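Local coordinates for protein epoxyqueuosine reductase (Streptococcus thermophilus, PDB 5D6S) that binds cobalamin and two iron/sulfur clusters and is a member of the QueG family of epoxyqueuosine reductases, at residues Ile43-Thr49 / Ile94-Ala100; Leu86-Ser90 / Glu151-Met155; Leu105-Pro109 / Ile284-Met290; Leu294-Glu298 / Asp334-Lys340; Ile326-Asn331 / Thr356-Ala360. Numbering follows the deposited sequence.

Interaction 1. Residues Ile43-Thr49 / Ile94-Ala100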
# COMPACT_ATOMS: atom_id res chain seq x y z
N ILE A 43 10.84 4.48 17.87
CA ILE A 43 10.79 3.19 17.21
C ILE A 43 10.06 2.21 18.10
O ILE A 43 10.48 1.98 19.23
CB ILE A 43 12.19 2.65 16.88
CG1 ILE A 43 12.87 3.59 15.90
CG2 ILE A 43 12.12 1.25 16.29
CD1 ILE A 43 14.33 3.27 15.68
N SER A 44 8.99 1.61 17.59
CA SER A 44 8.11 0.77 18.39
C SER A 44 8.66 -0.63 18.67
O SER A 44 8.15 -1.36 19.54
CB SER A 44 6.74 0.64 17.71
OG SER A 44 6.09 1.89 17.67
N LYS A 45 9.66 -1.04 17.91
CA LYS A 45 10.27 -2.37 18.09
C LYS A 45 11.57 -2.39 17.32
O LYS A 45 11.71 -1.68 16.33
CB LYS A 45 9.38 -3.49 17.57
CG LYS A 45 8.90 -4.46 18.61
CD LYS A 45 7.88 -5.42 18.02
CE LYS A 45 7.62 -6.61 18.92
NZ LYS A 45 8.61 -7.68 18.65
N ILE A 46 12.50 -3.22 17.78
CA ILE A 46 13.80 -3.32 17.14
C ILE A 46 14.32 -4.73 17.30
O ILE A 46 13.96 -5.45 18.23
CB ILE A 46 14.78 -2.28 17.70
CG1 ILE A 46 16.08 -2.28 16.92
CG2 ILE A 46 15.01 -2.50 19.19
CD1 ILE A 46 16.83 -0.97 17.04
N GLY A 47 15.13 -5.13 16.35
CA GLY A 47 15.55 -6.51 16.23
C GLY A 47 16.94 -6.52 15.62
O GLY A 47 17.39 -5.51 15.09
N PHE A 48 17.63 -7.66 15.74
CA PHE A 48 19.00 -7.79 15.25
C PHE A 48 19.13 -9.13 14.58
O PHE A 48 18.51 -10.12 14.98
CB PHE A 48 20.00 -7.68 16.39
CG PHE A 48 19.92 -6.38 17.14
CD1 PHE A 48 18.99 -6.23 18.17
CD2 PHE A 48 20.73 -5.31 16.80
CE1 PHE A 48 18.88 -5.03 18.86
CE2 PHE A 48 20.63 -4.10 17.50
CZ PHE A 48 19.71 -3.97 18.53
N THR A 49 19.92 -9.17 13.52
CA THR A 49 20.15 -10.41 12.81
C THR A 49 21.44 -10.29 12.04
O THR A 49 22.01 -9.20 11.91
CB THR A 49 18.99 -10.78 11.87
OG1 THR A 49 19.41 -11.82 10.98
CG2 THR A 49 18.57 -9.58 11.07
N ILE A 94 22.40 -6.84 10.66
CA ILE A 94 21.29 -6.02 10.13
C ILE A 94 20.33 -5.71 11.26
O ILE A 94 19.90 -6.61 11.97
CB ILE A 94 20.48 -6.73 9.02
CG1 ILE A 94 21.35 -7.01 7.79
CG2 ILE A 94 19.30 -5.88 8.59
CD1 ILE A 94 20.73 -7.95 6.78
N ILE A 95 19.97 -4.45 11.40
CA ILE A 95 19.05 -4.00 12.43
C ILE A 95 17.71 -3.68 11.80
O ILE A 95 17.61 -2.74 11.01
CB ILE A 95 19.55 -2.73 13.13
CG1 ILE A 95 21.02 -2.92 13.55
CG2 ILE A 95 18.66 -2.40 14.31
CD1 ILE A 95 21.68 -1.66 14.08
N SER A 96 16.70 -4.46 12.14
CA SER A 96 15.35 -4.25 11.63
C SER A 96 14.60 -3.35 12.57
O SER A 96 14.51 -3.66 13.75
CB SER A 96 14.60 -5.58 11.51
OG SER A 96 13.24 -5.34 11.18
N ILE A 97 14.00 -2.27 12.05
CA ILE A 97 13.09 -1.44 12.85
C ILE A 97 11.62 -1.61 12.45
O ILE A 97 11.31 -2.07 11.36
CB ILE A 97 13.47 0.05 12.83
CG1 ILE A 97 13.33 0.64 11.45
CG2 ILE A 97 14.89 0.22 13.33
CD1 ILE A 97 13.31 2.16 11.49
N ALA A 98 10.75 -1.28 13.39
CA ALA A 98 9.31 -1.31 13.18
C ALA A 98 8.70 -0.11 13.88
O ALA A 98 9.02 0.16 15.03
CB ALA A 98 8.72 -2.59 13.72
N VAL A 99 7.86 0.64 13.16
CA VAL A 99 7.14 1.77 13.74
C VAL A 99 5.68 1.45 13.56
O VAL A 99 5.23 1.17 12.45
CB VAL A 99 7.48 3.10 13.05
CG1 VAL A 99 6.66 4.24 13.64
CG2 VAL A 99 8.96 3.41 13.20
N ALA A 100 4.93 1.48 14.66
CA ALA A 100 3.52 1.14 14.59
C ALA A 100 2.70 2.34 14.11
O ALA A 100 3.10 3.48 14.31
CB ALA A 100 3.03 0.67 15.95
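Two neighbouring strands of the four-stranded antiparallel sheet meet here, the edge strand 45-50 and strand 93-100, in a buried contact whose segment axes approach to 4.7 Å and run 160° apart. Lys45 and Ala98 form a hydrogen-bonded pair: Ala98 N donates to Lys45 O (3.1 Å), while the return bond from Lys45 N to Ala98 O is weak at 3.2 Å. The tightest bonding lies at the other end, where Ile94 N reaches Thr49 O at 2.7 Å and Thr49 N reaches Ile94 O at 3.0 Å. Just before the strand, Ser44 OG accepts a weak bond from Ala100 N (3.3 Å). Ile46, Phe48, Ile95 and Ile97 share one face; Ile46 CD1 lies 3.6 Å from Ile95 CG2, and helices 30-40 and 128-144 cover this side. On the opposite face, Ile94 and Ser96 pack on helix 163-169, and the Ala98 side chain lies about 7 Å from cobalamin. Helices on both faces of a central antiparallel sheet make this a layered alpha/beta domain beside the cobalamin pocket.

Interaction 2. Residues Leu86-Ser90 / Glu151-Met155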
# COMPACT_ATOMS: atom_id res chain seq x y z
N LEU A 86 26.29 -7.29 -1.09
CA LEU A 86 26.21 -6.51 -2.33
C LEU A 86 25.72 -5.08 -2.11
O LEU A 86 25.99 -4.21 -2.91
CB LEU A 86 25.32 -7.22 -3.34
CG LEU A 86 25.87 -8.54 -3.87
CD1 LEU A 86 24.93 -9.17 -4.90
CD2 LEU A 86 27.24 -8.35 -4.51
N SER A 87 25.01 -4.83 -1.01
CA SER A 87 24.62 -3.48 -0.61
C SER A 87 25.66 -2.78 0.27
O SER A 87 25.62 -1.55 0.39
CB SER A 87 23.27 -3.48 0.13
OG SER A 87 22.21 -3.87 -0.71
N LEU A 88 26.53 -3.54 0.95
CA LEU A 88 27.52 -2.93 1.85
C LEU A 88 28.98 -3.43 1.69
O LEU A 88 29.88 -2.61 1.49
CB LEU A 88 27.04 -3.01 3.31
CG LEU A 88 27.81 -2.15 4.35
CD1 LEU A 88 28.04 -0.72 3.92
CD2 LEU A 88 27.08 -2.15 5.69
N GLU A 89 29.23 -4.74 1.80
CA GLU A 89 30.61 -5.32 1.74
C GLU A 89 31.11 -5.57 3.15
O GLU A 89 31.38 -6.72 3.51
CB GLU A 89 31.63 -4.45 0.98
N SER A 90 31.21 -4.52 3.96
CA SER A 90 31.59 -4.65 5.39
C SER A 90 30.44 -5.13 6.30
O SER A 90 30.45 -4.88 7.51
CB SER A 90 32.15 -3.33 5.92
OG SER A 90 31.11 -2.42 6.19
N GLU A 151 29.97 1.73 9.86
CA GLU A 151 29.52 1.81 8.46
C GLU A 151 28.10 1.29 8.34
O GLU A 151 27.77 0.25 8.90
CB GLU A 151 30.44 1.02 7.55
CG GLU A 151 31.78 1.70 7.28
CD GLU A 151 32.54 1.09 6.11
OE1 GLU A 151 32.06 0.08 5.50
OE2 GLU A 151 33.62 1.64 5.78
N TYR A 152 27.26 2.02 7.59
CA TYR A 152 25.85 1.65 7.46
C TYR A 152 25.23 1.90 6.10
O TYR A 152 25.82 2.54 5.23
CB TYR A 152 25.01 2.35 8.53
CG TYR A 152 25.01 3.85 8.45
CD1 TYR A 152 26.06 4.58 8.95
CD2 TYR A 152 23.92 4.55 7.92
CE1 TYR A 152 26.04 5.97 8.91
CE2 TYR A 152 23.90 5.93 7.89
CZ TYR A 152 24.97 6.63 8.39
OH TYR A 152 25.00 8.00 8.33
N LYS A 153 24.02 1.38 5.94
CA LYS A 153 23.26 1.47 4.71
C LYS A 153 21.79 1.27 5.07
O LYS A 153 21.38 0.18 5.43
CB LYS A 153 23.78 0.40 3.74
CG LYS A 153 22.94 0.16 2.51
CD LYS A 153 22.72 1.42 1.71
CE LYS A 153 22.20 1.06 0.33
NZ LYS A 153 21.47 2.22 -0.24
N GLY A 154 21.02 2.35 4.99
CA GLY A 154 19.61 2.34 5.39
C GLY A 154 18.66 1.98 4.26
O GLY A 154 18.85 2.40 3.13
N MET A 155 17.62 1.23 4.58
CA MET A 155 16.58 0.87 3.62
C MET A 155 15.18 1.01 4.22
O MET A 155 14.97 0.67 5.38
CB MET A 155 16.78 -0.58 3.15
CG MET A 155 18.01 -0.75 2.30
SD MET A 155 18.16 -2.47 1.82
CE MET A 155 19.48 -2.35 0.61
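Ser87 opens the contact: its OG lies 3.4 Å from Met155 CE, and its carbonyl O sits 3.8 Å from Lys153 CG, so the base of the lysine touches the loop before its end leads away. The Met155 side chain is about 7 Å from cobalamin. Leu88 follows, pointing toward strand 152-155. Leu88 CD1 approaches Tyr152 O at 4.2 Å and Lys153 CB at 4.4 Å, while Leu88 CD2 is 4.1 Å from Glu151 O. These are loose van der Waals contacts, and with the CA atoms of Leu88 and Lys153 6.8 Å apart the loop adds no strand. Strand 152-155 is the edge strand at the far end from 45-50, bonded through its backbone to strand 190-197. The connection between helix 78-82 and strand 93-100 lies over a face of the sheet at its margin, with Ser87 and Leu88 touching Ile196. At Glu89 phi is positive (99°), and the chain then brings Ser90 toward Glu151, where Ser90 OG donates a 2.8 Å hydrogen bond to Glu151 OE1.

Interaction 3. Residues Leu105-Pro109 / Ile284-Met290. Unlike the reference sequence in segment 284-290: Asp287 (reference Glu).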
# COMPACT_ATOMS: atom_id res chain seq x y z
N LEU A 105 -9.54 5.32 13.05
CA LEU A 105 -9.37 6.75 12.97
C LEU A 105 -9.68 7.35 14.35
O LEU A 105 -10.73 7.07 14.93
CB LEU A 105 -10.28 7.32 11.88
CG LEU A 105 -9.79 8.56 11.12
CD1 LEU A 105 -8.50 8.32 10.37
CD2 LEU A 105 -10.87 9.05 10.16
N PRO A 106 -8.74 8.15 14.88
CA PRO A 106 -9.01 8.84 16.14
C PRO A 106 -10.36 9.55 16.09
O PRO A 106 -11.26 9.26 16.87
CB PRO A 106 -7.87 9.88 16.25
CG PRO A 106 -6.78 9.38 15.35
CD PRO A 106 -7.41 8.49 14.32
N GLN A 107 -10.47 10.48 15.13
CA GLN A 107 -11.62 11.36 15.01
C GLN A 107 -12.22 11.19 13.62
O GLN A 107 -11.55 11.51 12.63
CB GLN A 107 -11.15 12.82 15.23
CG GLN A 107 -12.21 13.90 15.05
CD GLN A 107 -13.05 14.18 16.30
OE1 GLN A 107 -13.34 15.34 16.60
NE2 GLN A 107 -13.44 13.13 17.03
N GLN A 108 -13.45 10.68 13.54
CA GLN A 108 -14.19 10.62 12.27
C GLN A 108 -14.32 12.00 11.59
O GLN A 108 -14.36 13.03 12.27
CB GLN A 108 -15.58 10.03 12.47
CG GLN A 108 -15.56 8.56 12.79
CD GLN A 108 -15.01 7.74 11.65
OE1 GLN A 108 -14.00 7.06 11.80
NE2 GLN A 108 -15.67 7.81 10.50
N PRO A 109 -14.37 12.03 10.25
CA PRO A 109 -14.55 13.30 9.56
C PRO A 109 -16.03 13.69 9.56
O PRO A 109 -16.91 12.83 9.74
CB PRO A 109 -14.07 13.00 8.15
CG PRO A 109 -14.40 11.57 7.95
CD PRO A 109 -14.35 10.90 9.30
N ILE A 284 -2.97 12.80 12.00
CA ILE A 284 -3.91 12.43 10.93
C ILE A 284 -4.98 13.50 10.65
O ILE A 284 -5.80 13.80 11.52
CB ILE A 284 -4.72 11.14 11.29
CG1 ILE A 284 -3.84 10.07 11.93
CG2 ILE A 284 -5.44 10.60 10.06
CD1 ILE A 284 -2.63 9.67 11.12
N ASP A 285 -4.98 14.03 9.43
CA ASP A 285 -6.14 14.79 8.94
C ASP A 285 -7.17 13.79 8.44
O ASP A 285 -6.90 13.05 7.49
CB ASP A 285 -5.74 15.74 7.81
CG ASP A 285 -6.89 16.65 7.38
OD1 ASP A 285 -8.06 16.33 7.68
OD2 ASP A 285 -6.61 17.68 6.73
N PRO A 286 -8.35 13.74 9.07
CA PRO A 286 -9.32 12.75 8.60
C PRO A 286 -9.84 13.00 7.16
O PRO A 286 -10.35 12.07 6.54
CB PRO A 286 -10.46 12.84 9.64
CG PRO A 286 -10.36 14.23 10.19
CD PRO A 286 -8.89 14.58 10.16
N ASP A 287 -9.72 14.22 6.66
CA ASP A 287 -10.15 14.57 5.29
C ASP A 287 -9.20 14.07 4.21
O ASP A 287 -9.56 13.98 3.04
CB ASP A 287 -10.31 16.08 5.13
CG ASP A 287 -11.62 16.61 5.69
OD1 ASP A 287 -12.40 15.81 6.26
OD2 ASP A 287 -11.88 17.82 5.58
N LEU A 288 -7.96 13.80 4.61
CA LEU A 288 -6.98 13.13 3.75
C LEU A 288 -7.07 11.64 3.89
O LEU A 288 -6.58 10.92 3.04
CB LEU A 288 -5.57 13.52 4.13
CG LEU A 288 -5.28 15.01 4.04
CD1 LEU A 288 -3.78 15.24 4.07
CD2 LEU A 288 -5.90 15.67 2.82
N ALA A 289 -7.68 11.16 4.96
CA ALA A 289 -7.81 9.73 5.18
C ALA A 289 -9.14 9.21 4.69
O ALA A 289 -9.32 8.01 4.52
CB ALA A 289 -7.63 9.40 6.66
N MET A 290 -10.10 10.11 4.51
CA MET A 290 -11.43 9.73 4.02
C MET A 290 -11.92 10.88 3.15
O MET A 290 -12.80 11.63 3.56
CB MET A 290 -12.37 9.43 5.19
CG MET A 290 -12.01 8.14 5.89
SD MET A 290 -13.29 7.46 6.93
CE MET A 290 -12.56 5.87 7.36
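Segment 105-109 is an irregular loop that bends at Pro106, whereas 284-290 folds into a short, weakly bonded helical turn at about 286-289. Asp285 occupies the N-cap of that turn: its OD1 accepts from Asp287 N at 2.9 Å. The two backbones come closest at Pro109 and Pro286, whose CA atoms are 5.3 Å apart, and no hydrogen bond joins the segments, so side-chain packing does the work. Leu105 spreads across the turn, with CD1 3.8 Å from Ile284 CG2 and 4.0 Å from Ala289 CB, and CD2 3.8 Å from Pro286 CB. Pro286 is the common meeting point, because its CB also touches Gln107 O at 3.4 Å and Pro109 CB at 3.9 Å. Farther along, Pro109 CG packs on Met290 CB at 4.0 Å. Asp287, which differs from the reference sequence, brings OD1 to 3.8 Å from Pro109 CB and forms a salt bridge with Arg116, which also donates to Met290 O. The contact is a surface one. It joins the long connection between strand 93-100 and helix 128-144, whose Trp124 packs against Leu105, Ile284 and Ala289, to the turn that precedes helix 293-296.

Interaction 4. Residues Leu294-Glu298 / Asp334-Lys340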
# COMPACT_ATOMS: atom_id res chain seq x y z
N LEU A 294 -16.03 13.98 -4.97
CA LEU A 294 -16.22 14.94 -6.05
C LEU A 294 -15.27 16.13 -5.92
O LEU A 294 -14.75 16.62 -6.94
CB LEU A 294 -17.68 15.39 -6.15
CG LEU A 294 -18.63 14.31 -6.67
CD1 LEU A 294 -20.06 14.63 -6.29
CD2 LEU A 294 -18.47 14.15 -8.18
N PRO A 295 -15.01 16.58 -4.68
CA PRO A 295 -14.00 17.64 -4.54
C PRO A 295 -12.62 17.12 -4.89
O PRO A 295 -11.82 17.84 -5.51
CB PRO A 295 -14.07 18.03 -3.06
CG PRO A 295 -15.45 17.65 -2.62
CD PRO A 295 -15.83 16.44 -3.46
N PHE A 296 -12.36 15.86 -4.55
CA PHE A 296 -11.11 15.21 -4.98
C PHE A 296 -10.92 15.20 -6.50
O PHE A 296 -9.82 15.43 -6.99
CB PHE A 296 -11.07 13.79 -4.48
CG PHE A 296 -9.73 13.16 -4.62
CD1 PHE A 296 -8.69 13.53 -3.79
CD2 PHE A 296 -9.50 12.19 -5.59
CE1 PHE A 296 -7.45 12.95 -3.91
CE2 PHE A 296 -8.27 11.59 -5.71
CZ PHE A 296 -7.24 11.97 -4.86
N LEU A 297 -12.01 14.96 -7.24
CA LEU A 297 -11.97 15.01 -8.70
C LEU A 297 -11.76 16.40 -9.24
O LEU A 297 -11.59 16.54 -10.42
CB LEU A 297 -13.23 14.42 -9.31
CG LEU A 297 -13.48 12.94 -9.06
CD1 LEU A 297 -14.81 12.49 -9.62
CD2 LEU A 297 -12.37 12.11 -9.66
N GLU A 298 -11.82 17.44 -8.41
CA GLU A 298 -11.55 18.81 -8.88
C GLU A 298 -10.08 19.16 -8.79
O GLU A 298 -9.63 20.16 -9.32
CB GLU A 298 -12.32 19.87 -8.08
CG GLU A 298 -13.83 19.78 -8.13
CD GLU A 298 -14.38 19.89 -9.54
OE1 GLU A 298 -13.93 20.76 -10.31
OE2 GLU A 298 -15.29 19.08 -9.85
N ASP A 334 -23.76 6.98 -7.03
CA ASP A 334 -24.00 8.38 -6.63
C ASP A 334 -24.54 9.20 -7.78
O ASP A 334 -23.77 9.64 -8.63
CB ASP A 334 -22.71 9.02 -6.11
CG ASP A 334 -22.95 10.40 -5.49
OD1 ASP A 334 -24.14 10.82 -5.39
OD2 ASP A 334 -21.95 11.03 -5.05
N ARG A 335 -25.85 9.44 -7.77
CA ARG A 335 -26.48 10.27 -8.81
C ARG A 335 -25.90 11.68 -8.86
O ARG A 335 -25.94 12.32 -9.90
CB ARG A 335 -27.99 10.35 -8.63
CG ARG A 335 -28.72 9.03 -8.88
CD ARG A 335 -30.23 9.25 -8.96
NE ARG A 335 -30.62 10.03 -10.14
CZ ARG A 335 -30.70 9.53 -11.38
NH1 ARG A 335 -30.41 8.24 -11.62
NH2 ARG A 335 -31.07 10.33 -12.37
N ASN A 336 -25.29 12.14 -7.78
CA ASN A 336 -24.70 13.49 -7.77
C ASN A 336 -23.42 13.64 -8.56
O ASN A 336 -22.95 14.75 -8.83
CB ASN A 336 -24.47 14.00 -6.35
CG ASN A 336 -25.76 14.17 -5.58
OD1 ASN A 336 -26.84 14.29 -6.16
ND2 ASN A 336 -25.66 14.12 -4.28
N ALA A 337 -22.83 12.52 -8.96
CA ALA A 337 -21.61 12.58 -9.75
C ALA A 337 -21.90 12.75 -11.26
O ALA A 337 -21.00 13.06 -12.04
CB ALA A 337 -20.80 11.34 -9.50
N ILE A 338 -23.15 12.50 -11.67
CA ILE A 338 -23.43 12.33 -13.09
C ILE A 338 -22.90 13.53 -13.86
O ILE A 338 -22.23 13.37 -14.87
CB ILE A 338 -24.92 12.07 -13.34
CG1 ILE A 338 -25.30 10.68 -12.81
CG2 ILE A 338 -25.27 12.13 -14.81
CD1 ILE A 338 -26.79 10.38 -12.76
N VAL A 339 -23.20 14.73 -13.39
CA VAL A 339 -22.87 15.91 -14.18
C VAL A 339 -21.34 16.05 -14.27
O VAL A 339 -20.78 16.45 -15.31
CB VAL A 339 -23.62 17.20 -13.76
CG1 VAL A 339 -24.24 17.11 -12.38
CG2 VAL A 339 -22.72 18.43 -13.86
N LYS A 340 -20.66 15.68 -13.20
CA LYS A 340 -19.19 15.71 -13.22
C LYS A 340 -18.59 14.68 -14.18
O LYS A 340 -17.60 14.93 -14.87
CB LYS A 340 -18.64 15.47 -11.82
CG LYS A 340 -17.13 15.52 -11.73
CD LYS A 340 -16.55 16.79 -12.29
CE LYS A 340 -15.04 16.84 -12.12
NZ LYS A 340 -14.47 18.10 -12.66
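The odd feature of this contact is that Leu294, in the short helix 293-296, packs on a run, residues 335-337, that has helical backbone angles but lacks the regular helical bonds. The setting is the all-helical C-terminal region, a helical-repeat array consistent with the HEAT-like C-terminal domain of this family. An Asx turn shapes the approach to helix 338-347, with Asp334 OD1 accepting from Asn336 N at 3.0 Å, and Ala337 N bonds back to Asp334 O, also at 3.0 Å. Leu294 and Lys340 bury the most surface. The leucine fits against the turn: its CD2 lies 3.8 Å from Ala337 CA, 3.9 Å from Ala337 CB and 3.9 Å from Lys340 CB, while its CD1 is 3.8 Å from Asn336 O. Four residues beyond Asn336, Lys340 stretches back over the first segment, and its aliphatic chain passes Leu297, with CE 4.1 Å from Leu297 CB and 3.9 Å from Leu297 O. Helix 318-331 lines the inner side, where Leu329 touches Leu294, Leu297 and Asp334. At the exposed margin the lysine ends in a salt bridge to Glu298, whose weak hydrogen bond spans 3.1 Å from Lys340 NZ to Glu298 OE2.

Interaction 5. Residues Ile326-Asn331 / Thr356-Ala360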
# COMPACT_ATOMS: atom_id res chain seq x y z
N ILE A 326 -13.47 7.83 -9.25
CA ILE A 326 -14.59 7.63 -10.20
C ILE A 326 -15.18 6.26 -9.97
O ILE A 326 -16.41 6.08 -9.93
CB ILE A 326 -14.14 7.78 -11.65
CG1 ILE A 326 -13.84 9.25 -11.93
CG2 ILE A 326 -15.23 7.29 -12.59
CD1 ILE A 326 -12.96 9.44 -13.13
N ILE A 327 -14.32 5.29 -9.74
CA ILE A 327 -14.80 3.95 -9.47
C ILE A 327 -15.61 3.91 -8.17
O ILE A 327 -16.64 3.22 -8.10
CB ILE A 327 -13.66 2.95 -9.47
CG1 ILE A 327 -13.10 2.83 -10.90
CG2 ILE A 327 -14.14 1.60 -8.99
CD1 ILE A 327 -11.74 2.16 -11.00
N ALA A 328 -15.13 4.59 -7.14
CA ALA A 328 -15.83 4.61 -5.86
C ALA A 328 -17.21 5.20 -6.06
O ALA A 328 -18.21 4.61 -5.66
CB ALA A 328 -15.05 5.44 -4.85
N LEU A 329 -17.25 6.37 -6.71
CA LEU A 329 -18.54 7.00 -7.02
C LEU A 329 -19.49 6.06 -7.78
O LEU A 329 -20.69 6.06 -7.52
CB LEU A 329 -18.33 8.26 -7.83
CG LEU A 329 -17.74 9.36 -6.99
CD1 LEU A 329 -17.33 10.52 -7.90
CD2 LEU A 329 -18.71 9.84 -5.93
N ALA A 330 -18.96 5.26 -8.70
CA ALA A 330 -19.80 4.31 -9.37
C ALA A 330 -20.29 3.21 -8.41
O ALA A 330 -21.45 2.82 -8.42
CB ALA A 330 -19.06 3.71 -10.55
N ASN A 331 -19.39 2.71 -7.56
CA ASN A 331 -19.76 1.73 -6.54
C ASN A 331 -20.78 2.22 -5.51
O ASN A 331 -21.55 1.42 -4.98
CB ASN A 331 -18.51 1.22 -5.83
CG ASN A 331 -17.72 0.28 -6.69
OD1 ASN A 331 -18.25 -0.27 -7.68
ND2 ASN A 331 -16.45 0.08 -6.35
N THR A 356 -13.24 5.42 -17.83
CA THR A 356 -13.72 4.95 -16.52
C THR A 356 -15.08 5.60 -16.23
O THR A 356 -16.02 4.93 -15.86
CB THR A 356 -12.70 5.24 -15.43
OG1 THR A 356 -11.44 4.68 -15.83
CG2 THR A 356 -13.15 4.67 -14.14
N ALA A 357 -15.18 6.90 -16.52
CA ALA A 357 -16.43 7.63 -16.34
C ALA A 357 -17.58 7.07 -17.20
O ALA A 357 -18.70 6.96 -16.72
CB ALA A 357 -16.22 9.11 -16.63
N ILE A 358 -17.30 6.72 -18.46
CA ILE A 358 -18.32 6.12 -19.31
C ILE A 358 -18.89 4.86 -18.67
O ILE A 358 -20.10 4.73 -18.54
CB ILE A 358 -17.74 5.79 -20.69
CG1 ILE A 358 -17.59 7.08 -21.49
CG2 ILE A 358 -18.65 4.82 -21.43
CD1 ILE A 358 -16.80 6.89 -22.74
N TRP A 359 -18.00 3.98 -18.20
CA TRP A 359 -18.41 2.84 -17.43
C TRP A 359 -19.26 3.27 -16.23
O TRP A 359 -20.30 2.67 -15.95
CB TRP A 359 -17.19 2.05 -16.93
CG TRP A 359 -17.52 0.94 -15.95
CD1 TRP A 359 -18.08 -0.26 -16.25
CD2 TRP A 359 -17.32 0.95 -14.54
NE1 TRP A 359 -18.23 -1.02 -15.11
CE2 TRP A 359 -17.77 -0.30 -14.05
CE3 TRP A 359 -16.80 1.87 -13.65
CZ2 TRP A 359 -17.73 -0.63 -12.70
CZ3 TRP A 359 -16.76 1.54 -12.28
CH2 TRP A 359 -17.22 0.31 -11.83
N ALA A 360 -18.77 4.25 -15.51
CA ALA A 360 -19.39 4.68 -14.25
C ALA A 360 -20.85 5.11 -14.48
O ALA A 360 -21.74 4.82 -13.64
CB ALA A 360 -18.57 5.77 -13.59
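Ile326, Trp359 and Ala330 carry most of this buried helix-helix contact, in which the segment axes run nearly parallel, 3° apart, at a closest approach of 9.3 Å. Ile326 loses the largest area. Its CG2 branch enters the space between three residues of the partner helix, lying 3.7 Å from Thr356 CG2, 4.0 Å from Ala357 CA and 3.8 Å from Ala360 CB. Trp359 starts sideways, but its indole ring extends across to the first helix: CZ3 sits 3.6 Å from Ala330 CB and 4.1 Å from Ile327 CG1, and at the ring edge CH2 lies 4.3 Å from Asn331 OD1. Ala330, one turn after Ile326, lets the backbones draw together. Its CB meets Ala360 CB at 3.7 Å, and the two CA atoms are only 4.9 Å apart, compared with 6.4 Å between those of Ile326 and Ala357. Small alanines on both helices thus permit the close approach, while the larger side chains pack around it. No hydrogen bond crosses the interface; Asn331 ND2 is hydrogen-bonded to the backbone O atoms of Lys257 and Arg253, and Arg253 also makes a cation-pi contact with Trp359. Helices 318-331 and 351-364 are alternate members of the C-terminal helical array, with the intervening helix 338-347 packing on Ile326 and Ala357, and helix 250-255 touching Ile327 and Trp359.

How the interactions relate
Interactions 1 and 5 are the buried contacts, yet they differ in kind: backbone hydrogen bonds join the strands of interaction 1, whereas interaction 5 relies on side-chain packing alone. They lie on opposite sides of the chain's centre, their centres about 41 Å apart. Interactions 1 and 2 reach the same sheet, the first through strands 45-50 and 93-100, the second, a surface contact with one hydrogen bond, through the opposite outer strand 152-155. Interaction 3, also at the surface, is apolar and leads along the chain into interaction 4, which is partly buried and adds a salt bridge. Interactions 4 and 5 touch through Leu329, whose CD1 lies 3.6 Å from Leu297 CD1, so both belong to one helical array.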